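Side-chain contact in alanine dehydrogenase (Archaeoglobus fulgidus, PDB 1OMO), which catalyses the NAD(+)-dependent oxidative deamination of L-alanine to pyruvate, and the reverse reductive amination, as a homodimer: residues N22-E25 with E26-L30. Residues are numbered along the deposited sequence; the frame is centred on the assembly and turned at random.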
loop_
_atom_site.group_PDB
_atom_site.type_symbol
_atom_site.label_atom_id
_atom_site.label_comp_id
_atom_site.label_asym_id
_atom_site.label_seq_id
_atom_site.Cartn_x
_atom_site.Cartn_y
_atom_site.Cartn_z
ATOM N N ASN A 22 -5.859 11.565 -22.024
ATOM C CA ASN A 22 -5.213 12.825 -21.696
ATOM C C ASN A 22 -4.525 12.761 -20.348
ATOM O O ASN A 22 -3.430 13.290 -20.200
ATOM C CB ASN A 22 -6.225 13.964 -21.687
ATOM C CG ASN A 22 -6.563 14.431 -23.075
ATOM O OD1 ASN A 22 -7.610 15.050 -23.299
ATOM N ND2 ASN A 22 -5.675 14.144 -24.028
ATOM N N ALA A 23 -5.189 12.119 -19.388
ATOM C CA ALA A 23 -4.677 11.976 -18.032
ATOM C C ALA A 23 -3.440 11.098 -17.978
ATOM O O ALA A 23 -2.467 11.431 -17.311
ATOM C CB ALA A 23 -5.771 11.404 -17.110
ATOM N N VAL A 24 -3.464 9.990 -18.704
ATOM C CA VAL A 24 -2.330 9.083 -18.700
ATOM C C VAL A 24 -1.123 9.712 -19.381
ATOM O O VAL A 24 0.015 9.536 -18.943
ATOM C CB VAL A 24 -2.703 7.712 -19.365
ATOM C CG1 VAL A 24 -1.473 6.813 -19.521
ATOM C CG2 VAL A 24 -3.720 7.009 -18.503
ATOM N N GLU A 25 -1.370 10.479 -20.438
ATOM C CA GLU A 25 -0.281 11.152 -21.142
ATOM C C GLU A 25 0.404 12.188 -20.230
ATOM O O GLU A 25 1.648 12.237 -20.123
ATOM C CB GLU A 25 -0.811 11.829 -22.404
ATOM C CG GLU A 25 0.281 12.555 -23.221
ATOM C CD GLU A 25 -0.165 12.836 -24.649
ATOM O OE1 GLU A 25 -1.361 13.124 -24.858
ATOM O OE2 GLU A 25 0.669 12.791 -25.564
ATOM N N GLU A 26 -0.402 13.005 -19.552
ATOM C CA GLU A 26 0.154 14.031 -18.645
ATOM C C GLU A 26 0.867 13.352 -17.459
ATOM O O GLU A 26 1.913 13.799 -17.007
ATOM C CB GLU A 26 -0.974 14.976 -18.192
ATOM C CG GLU A 26 -0.570 16.089 -17.256
ATOM C CD GLU A 26 0.464 17.065 -17.833
ATOM O OE1 GLU A 26 0.757 18.059 -17.140
ATOM O OE2 GLU A 26 0.977 16.865 -18.961
ATOM N N ALA A 27 0.307 12.247 -16.973
ATOM C CA ALA A 27 0.926 11.507 -15.880
ATOM C C ALA A 27 2.313 11.080 -16.302
ATOM O O ALA A 27 3.258 11.245 -15.554
ATOM C CB ALA A 27 0.102 10.266 -15.533
ATOM N N PHE A 28 2.453 10.512 -17.494
ATOM C CA PHE A 28 3.791 10.103 -17.923
ATOM C C PHE A 28 4.710 11.321 -18.014
ATOM O O PHE A 28 5.853 11.281 -17.571
ATOM C CB PHE A 28 3.780 9.431 -19.296
ATOM C CG PHE A 28 3.325 8.016 -19.281
ATOM C CD1 PHE A 28 3.792 7.133 -18.306
ATOM C CD2 PHE A 28 2.417 7.564 -20.217
ATOM C CE1 PHE A 28 3.342 5.820 -18.268
ATOM C CE2 PHE A 28 1.965 6.254 -20.186
ATOM C CZ PHE A 28 2.429 5.384 -19.204
ATOM N N ARG A 29 4.208 12.389 -18.621
ATOM C CA ARG A 29 4.986 13.613 -18.773
ATOM C C ARG A 29 5.462 14.095 -17.382
ATOM O O ARG A 29 6.673 14.255 -17.153
ATOM C CB ARG A 29 4.119 14.662 -19.475
ATOM C CG ARG A 29 4.838 15.946 -19.805
ATOM C CD ARG A 29 3.860 17.022 -20.299
ATOM N NE ARG A 29 4.394 18.332 -19.938
ATOM C CZ ARG A 29 4.111 18.994 -18.815
ATOM N NH1 ARG A 29 3.266 18.485 -17.921
ATOM N NH2 ARG A 29 4.722 20.154 -18.562
ATOM N N LEU A 30 4.528 14.278 -16.443
ATOM C CA LEU A 30 4.901 14.723 -15.088
ATOM C C LEU A 30 5.918 13.812 -14.376
ATOM O O LEU A 30 6.886 14.299 -13.802
ATOM C CB LEU A 30 3.661 14.881 -14.203
ATOM C CG LEU A 30 2.687 15.972 -14.638
ATOM C CD1 LEU A 30 1.396 15.851 -13.879
ATOM C CD2 LEU A 30 3.327 17.346 -14.412
#
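V24 and F28, one turn apart on the same face of a helix, lie side by side and point the same way. V24 CG1 does the touching, meeting the ring of F28 at CE2, 3.5 Å away. That methyl is carried toward the next turn because it stands anti to the backbone N and beside the carbonyl carbon (chi1 173°). The ring also lies close to the backbone of the preceding turn, F28 CD2 3.4 Å from V24 O. V24 O also accepts a hydrogen bond from F28 N, 3.0 Å away and nearly straight (162°). A branched aliphatic and a flat aromatic suit this face, which is buried. A27 is tied to A23 by the backbone bond A27 N to A23 O, 2.9 Å, and the methyl A27 CB lies 3.3 Å from A23 O. A23 and A27 both touch A299 of helix 294-311, and their small side chains probably allow that close approach. These i to i+4 contacts belong to helix 17-32, beside the Rossmann-type NAD domain, with the F28 side chain about 9 Å from the bound NAD. Cutting F28 back to an alanine would probably deprive V24 CG1 of its aromatic neighbour and open a gap toward I268 and I272 of helix 268-273, which the ring now touches. V24 in turn packs on R108, an NAD-binding residue, and on A111 and A112 of helix 102-120. Polar side chains occupy the more open flank. E26 bends at chi2 (61°) and pairs with R29 in a salt bridge between residues three apart, E26 OE1 lying 2.7 Å from R29 NH1. E25 instead sends its carboxylate to Y119, whose hydroxyl hydrogen-bonds to E25 OE2, a reach that probably suits glutamate's length; K118 adds a long, weak ion pair.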